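Local coordinates for protein GTP cyclohydrolase 1 type 2 homolog (Staphylococcus aureus subsp. aureus, PDB 3LNL) that is of unknown function but, as a NIF3-family homolog of GTP cyclohydrolase 1 type 2, binds zinc at a dinuclear centre and forms a toroid-shaped hexamer, at residues 120-125 with 246-251; 278-283 with 302-307. The protein carries 2 engineered substitutions. All blocks are in the same frame, centred on the assembly; numbering follows the deposited sequence.

Contact 1: residues 120-125 with 246-251; sequences MGLKNI and AEVDNQ
Two backbone hydrogen bonds define the core of the contact between 120-125 and 246-251. Lys123 N donates to Glu247 O over 2.8 Å, almost straight and nearly along the C=O axis, and Glu247 N returns a bond to Lys123 O at 2.9 Å, so the residues form an antiparallel hydrogen-bonded pair. This pairing is local: the chain turns a corner at Asn124, after leaving the preceding helix through a Schellman motif at Gly121.

A polar side-chain bond lies beside the pair. Asn124 ND2 reaches Glu247 OE2 at 2.4 Å, very short for a hydrogen bond; the oxygen lies 6° from the amide plane and uses its anti lone pair. Glu247 has CG nearly eclipsing the backbone N (chi1 -2°), a strained torsion from which its extended chain meets the amide obliquely.

Lys123 bends at chi2 and crosses Asp249 obliquely with its methylenes, CG coming within 2.9 Å of OD2, whereas NZ stays 4.4 Å from OD2, beyond a salt bridge. Two waters bind Gly121 O: one accepts from Asp249 N, the other donates to Asp249 OD1.

Apolar contacts occupy the remainder. The CB of Ala246 touches both Leu122 CB and Ile125 CG1, while Leu122 CD2 lies alongside Val248 CG1 at 3.7 Å.

Beyond the segments, Phe257 of helix 254-264 packs on Leu122 and Val248, and helix 112-119 packs on Ile125. Strand 279-285 pairs with strand 240-253, so the connection between helix 112-119 and strand 125-142 is joined to this sheet through 246-248.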
loop_
_atom_site.group_PDB
_atom_site.type_symbol
_atom_site.label_atom_id
_atom_site.label_comp_id
_atom_site.label_asym_id
_atom_site.label_seq_id
_atom_site.Cartn_x
_atom_site.Cartn_y
_atom_site.Cartn_z
ATOM N N MET B 120 27.668 12.628 -29.760
ATOM C CA MET B 120 26.796 13.025 -30.862
ATOM C C MET B 120 27.130 14.344 -31.518
ATOM O O MET B 120 26.509 14.684 -32.522
ATOM C CB MET B 120 25.356 13.059 -30.381
ATOM C CG MET B 120 24.833 11.714 -29.983
ATOM S SD MET B 120 23.195 11.889 -29.304
ATOM C CE MET B 120 22.970 10.331 -28.414
ATOM N N GLY B 121 28.109 15.062 -30.976
ATOM C CA GLY B 121 28.535 16.348 -31.537
ATOM C C GLY B 121 27.619 17.505 -31.246
ATOM O O GLY B 121 27.621 18.467 -31.977
ATOM N N LEU B 122 26.831 17.406 -30.176
ATOM C CA LEU B 122 25.812 18.413 -29.887
ATOM C C LEU B 122 26.412 19.577 -29.137
ATOM O O LEU B 122 27.507 19.458 -28.572
ATOM C CB LEU B 122 24.657 17.839 -29.097
ATOM C CG LEU B 122 24.037 16.579 -29.711
ATOM C CD1 LEU B 122 22.897 16.045 -28.843
ATOM C CD2 LEU B 122 23.607 16.809 -31.180
ATOM N N LYS B 123 25.684 20.692 -29.156
ATOM C CA LYS B 123 26.081 21.955 -28.540
ATOM C C LYS B 123 25.065 22.321 -27.463
ATOM O O LYS B 123 23.993 21.707 -27.375
ATOM C CB LYS B 123 26.077 23.094 -29.568
ATOM C CG LYS B 123 27.017 22.922 -30.755
ATOM C CD LYS B 123 28.481 22.912 -30.344
ATOM C CE LYS B 123 29.409 22.853 -31.525
ATOM N NZ LYS B 123 30.790 22.905 -31.030
ATOM N N ASN B 124 25.430 23.327 -26.666
ATOM C CA ASN B 124 24.544 23.949 -25.676
ATOM C C ASN B 124 23.908 22.924 -24.758
ATOM O O ASN B 124 22.705 22.893 -24.585
ATOM C CB ASN B 124 23.486 24.835 -26.384
ATOM C CG ASN B 124 24.132 26.021 -27.114
ATOM O OD1 ASN B 124 25.169 26.524 -26.687
ATOM N ND2 ASN B 124 23.536 26.446 -28.221
ATOM N N ILE B 125 24.743 22.040 -24.217
ATOM C CA ILE B 125 24.270 20.898 -23.488
ATOM C C ILE B 125 23.987 21.306 -22.041
ATOM O O ILE B 125 24.864 21.882 -21.387
ATOM C CB ILE B 125 25.320 19.768 -23.466
ATOM C CG1 ILE B 125 25.694 19.348 -24.894
ATOM C CG2 ILE B 125 24.749 18.519 -22.734
ATOM C CD1 ILE B 125 26.945 18.460 -24.987
ATOM N N ALA B 246 20.105 19.376 -25.439
ATOM C CA ALA B 246 21.151 19.952 -26.246
ATOM C C ALA B 246 20.592 20.258 -27.648
ATOM O O ALA B 246 19.410 20.020 -27.910
ATOM C CB ALA B 246 22.301 18.977 -26.334
ATOM N N GLU B 247 21.441 20.788 -28.529
ATOM C CA GLU B 247 21.042 21.082 -29.908
ATOM C C GLU B 247 22.065 20.624 -30.922
ATOM O O GLU B 247 23.278 20.524 -30.628
ATOM C CB GLU B 247 20.711 22.577 -30.170
ATOM C CG GLU B 247 20.783 23.498 -29.059
ATOM C CD GLU B 247 20.690 24.946 -29.519
ATOM O OE1 GLU B 247 19.611 25.385 -29.995
ATOM O OE2 GLU B 247 21.729 25.626 -29.488
ATOM N N VAL B 248 21.564 20.346 -32.122
ATOM C CA VAL B 248 22.431 20.099 -33.270
ATOM C C VAL B 248 22.923 21.444 -33.706
ATOM O O VAL B 248 22.283 22.474 -33.402
ATOM C CB VAL B 248 21.734 19.350 -34.415
ATOM C CG1 VAL B 248 21.555 17.903 -34.008
ATOM C CG2 VAL B 248 20.378 19.975 -34.769
ATOM N N ASP B 249 24.116 21.433 -34.304
ATOM C CA ASP B 249 24.734 22.634 -34.855
ATOM C C ASP B 249 23.785 23.288 -35.834
ATOM O O ASP B 249 23.532 24.502 -35.760
ATOM C CB ASP B 249 26.012 22.262 -35.626
ATOM C CG ASP B 249 27.178 21.921 -34.707
ATOM O OD1 ASP B 249 28.078 21.138 -35.113
ATOM O OD2 ASP B 249 27.201 22.453 -33.570
ATOM N N ASN B 250 23.275 22.453 -36.745
ATOM C CA ASN B 250 22.388 22.867 -37.842
ATOM C C ASN B 250 21.113 22.030 -37.787
ATOM O O ASN B 250 21.234 20.847 -37.780
ATOM C CB ASN B 250 23.120 22.612 -39.178
ATOM C CG ASN B 250 24.407 23.412 -39.294
ATOM O OD1 ASN B 250 24.355 24.623 -39.351
ATOM N ND2 ASN B 250 25.557 22.741 -39.287
ATOM N N GLN B 251 19.936 22.657 -37.701
ATOM C CA GLN B 251 18.619 21.990 -37.824
ATOM C C GLN B 251 18.695 20.928 -38.937
ATOM O O GLN B 251 19.196 21.201 -40.022
ATOM C CB GLN B 251 17.481 23.029 -38.109
ATOM C CG GLN B 251 16.033 22.532 -37.813
ATOM C CD GLN B 251 14.877 23.503 -38.190
ATOM O OE1 GLN B 251 14.805 23.945 -39.323
ATOM N NE2 GLN B 251 13.912 23.750 -37.239
HETATM O O HOH W 1 25.563 19.125 -33.919
HETATM O O HOH W 2 29.409 19.032 -34.029
#

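Contact 2: residues 278-283 with 302-307; sequences QKIKRI and ADVFVT
With CG anti to its carbonyl carbon, Asp303 swings its carboxylate beside its own backbone N and into the bend of strand 279-283. That bend is made by Lys281, whose psi of -50° departs from extended geometry and turns two successive amides, its own and that of Arg282, toward one point. Val304 has CG1 in the crowded position between N and the carbonyl carbon (chi1 60°), which places this methyl against both Ile280 and Ile283.

Asp303 OD2 accepts both amides. Lys281 N approaches at 2.7 Å on the anti lone pair, and Arg282 N at 2.9 Å from above the carboxylate plane. A third bond runs the other way, from Asp303 N to Arg282 O at 2.8 Å, with the donor out of the carbonyl plane. One residue thus grips the strand by its backbone and its side chain; the two N-H groups would be expected to stabilise the carboxylate as an anion. The side chains of Lys281 and Arg282 lead away, and Lys281 NZ bonds to Val248 O.

The apolar part is a row of branched residues. Val304 CG1 meets Ile280 CG2, the side chains crossing at about a right angle, and also Ile283 CG1, at 3.9 Å in each case. Ile283 CG2 then lies alongside Val306 CG2 at 3.7 Å. Ile280 and Asp303 pass one another in opposite senses, CD1 of the isoleucine against CB of the aspartate. Helix 254-264 packs on this row through Leu254 and Phe257.

The segment axes diverge by 53° in broadly parallel sense. Strand 279-285, helix 294-299 and strand 304-307 make a beta-alpha-beta crossover in the NIF3 fold, whose second strand brings Val306 to about 10 Å, side chain to side chain, from the zinc ligand Glu333.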
loop_
_atom_site.group_PDB
_atom_site.type_symbol
_atom_site.label_atom_id
_atom_site.label_comp_id
_atom_site.label_asym_id
_atom_site.label_seq_id
_atom_site.Cartn_x
_atom_site.Cartn_y
_atom_site.Cartn_z
ATOM N N GLN B 278 10.841 15.224 -40.383
ATOM C CA GLN B 278 10.584 16.172 -39.305
ATOM C C GLN B 278 11.861 16.956 -38.986
ATOM O O GLN B 278 12.946 16.381 -38.868
ATOM C CB GLN B 278 10.120 15.348 -38.085
ATOM C CG GLN B 278 9.699 16.125 -36.838
ATOM C CD GLN B 278 8.330 16.740 -36.959
ATOM O OE1 GLN B 278 7.457 16.189 -37.616
ATOM N NE2 GLN B 278 8.141 17.896 -36.328
ATOM N N LYS B 279 11.755 18.267 -38.867
ATOM C CA LYS B 279 12.906 19.078 -38.552
ATOM C C LYS B 279 13.209 19.029 -37.050
ATOM O O LYS B 279 12.316 19.250 -36.252
ATOM C CB LYS B 279 12.657 20.496 -38.907
ATOM C CG LYS B 279 12.192 20.680 -40.326
ATOM C CD LYS B 279 13.305 20.625 -41.265
ATOM C CE LYS B 279 13.010 21.479 -42.515
ATOM N NZ LYS B 279 13.716 20.765 -43.602
ATOM N N ILE B 280 14.468 18.818 -36.718
ATOM C CA ILE B 280 14.946 18.544 -35.383
ATOM C C ILE B 280 15.968 19.630 -35.078
ATOM O O ILE B 280 16.876 19.826 -35.851
ATOM C CB ILE B 280 15.707 17.155 -35.382
ATOM C CG1 ILE B 280 14.732 15.980 -35.444
ATOM C CG2 ILE B 280 16.544 16.930 -34.170
ATOM C CD1 ILE B 280 13.346 16.265 -34.847
ATOM N N LYS B 281 15.852 20.300 -33.941
ATOM C CA LYS B 281 16.935 21.155 -33.461
ATOM C C LYS B 281 17.367 20.833 -32.029
ATOM O O LYS B 281 18.583 20.747 -31.750
ATOM C CB LYS B 281 16.498 22.605 -33.540
ATOM C CG LYS B 281 17.460 23.546 -32.905
ATOM C CD LYS B 281 18.732 23.691 -33.745
ATOM C CE LYS B 281 19.611 24.747 -33.161
ATOM N NZ LYS B 281 20.877 24.694 -33.876
ATOM N N ARG B 282 16.391 20.750 -31.129
ATOM C CA ARG B 282 16.636 20.470 -29.736
ATOM C C ARG B 282 16.361 18.996 -29.414
ATOM O O ARG B 282 15.329 18.450 -29.772
ATOM C CB ARG B 282 15.794 21.389 -28.842
ATOM C CG ARG B 282 15.927 22.837 -29.213
ATOM C CD ARG B 282 15.084 23.759 -28.339
ATOM N NE ARG B 282 15.594 23.691 -26.978
ATOM C CZ ARG B 282 14.963 24.170 -25.918
ATOM N NH1 ARG B 282 13.773 24.757 -26.049
ATOM N NH2 ARG B 282 15.535 24.067 -24.720
ATOM N N ILE B 283 17.294 18.393 -28.686
ATOM C CA ILE B 283 17.370 16.983 -28.430
ATOM C C ILE B 283 17.414 16.738 -26.920
ATOM O O ILE B 283 18.232 17.297 -26.227
ATOM C CB ILE B 283 18.648 16.461 -29.104
ATOM C CG1 ILE B 283 18.538 16.742 -30.659
ATOM C CG2 ILE B 283 18.818 14.944 -28.873
ATOM C CD1 ILE B 283 19.756 17.217 -31.216
ATOM N N ALA B 302 12.052 19.780 -26.174
ATOM C CA ALA B 302 12.676 18.814 -27.076
ATOM C C ALA B 302 11.895 18.610 -28.361
ATOM O O ALA B 302 10.697 18.524 -28.327
ATOM C CB ALA B 302 12.866 17.475 -26.372
ATOM N N ASP B 303 12.583 18.540 -29.486
ATOM C CA ASP B 303 12.016 18.046 -30.755
ATOM C C ASP B 303 12.041 16.525 -30.897
ATOM O O ASP B 303 11.282 15.967 -31.713
ATOM C CB ASP B 303 12.763 18.660 -31.958
ATOM C CG ASP B 303 12.700 20.197 -31.962
ATOM O OD1 ASP B 303 11.633 20.750 -31.610
ATOM O OD2 ASP B 303 13.738 20.830 -32.281
ATOM N N VAL B 304 12.913 15.863 -30.117
ATOM C CA VAL B 304 13.056 14.414 -30.133
ATOM C C VAL B 304 13.661 13.995 -28.794
ATOM O O VAL B 304 14.425 14.758 -28.155
ATOM C CB VAL B 304 13.943 13.924 -31.355
ATOM C CG1 VAL B 304 15.383 14.538 -31.293
ATOM C CG2 VAL B 304 13.996 12.385 -31.447
ATOM N N PHE B 305 13.214 12.834 -28.343
ATOM C CA PHE B 305 13.648 12.214 -27.152
ATOM C C PHE B 305 14.458 10.988 -27.527
ATOM O O PHE B 305 13.955 10.095 -28.178
ATOM C CB PHE B 305 12.479 11.824 -26.289
ATOM C CG PHE B 305 12.871 11.254 -24.949
ATOM C CD1 PHE B 305 13.479 12.057 -23.986
ATOM C CD2 PHE B 305 12.679 9.891 -24.664
ATOM C CE1 PHE B 305 13.822 11.548 -22.747
ATOM C CE2 PHE B 305 13.051 9.361 -23.437
ATOM C CZ PHE B 305 13.629 10.184 -22.470
ATOM N N VAL B 306 15.723 10.969 -27.112
ATOM C CA VAL B 306 16.661 9.904 -27.442
ATOM C C VAL B 306 16.914 9.047 -26.229
ATOM O O VAL B 306 17.287 9.559 -25.135
ATOM C CB VAL B 306 18.020 10.473 -27.917
ATOM C CG1 VAL B 306 19.027 9.323 -28.200
ATOM C CG2 VAL B 306 17.821 11.381 -29.161
ATOM N N THR B 307 16.695 7.736 -26.383
ATOM C CA THR B 307 16.864 6.807 -25.272
ATOM C C THR B 307 17.093 5.383 -25.802
ATOM O O THR B 307 17.320 5.194 -26.999
ATOM C CB THR B 307 15.657 6.878 -24.293
ATOM O OG1 THR B 307 16.005 6.280 -23.045
ATOM C CG2 THR B 307 14.373 6.185 -24.833
#

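In the fold
Contacts 1 and 2 lie on one sheet, their centres about 10 Å apart, with strands 240-253 and 279-285 as neighbours. Ala246 O and Ile283 N are 2.8 Å apart, probably hydrogen-bonded, which ties the two directly. Both are partly buried, but contact 2 is more interior (of nine touching residues five buried, one exposed) and contact 1 more surface-lying (three of each). Both show their apolar residues to Phe257 of helix 254-264. The chemistry differs too: contact 1 uses mutual backbone bonds, an exposed amide-carboxylate bond and waters, whereas in contact 2 a carboxylate accepts two amides. Contact 1 lies away from the zinc sites, whereas the Val306 side chain of contact 2 is about 13 Å from a zinc ion.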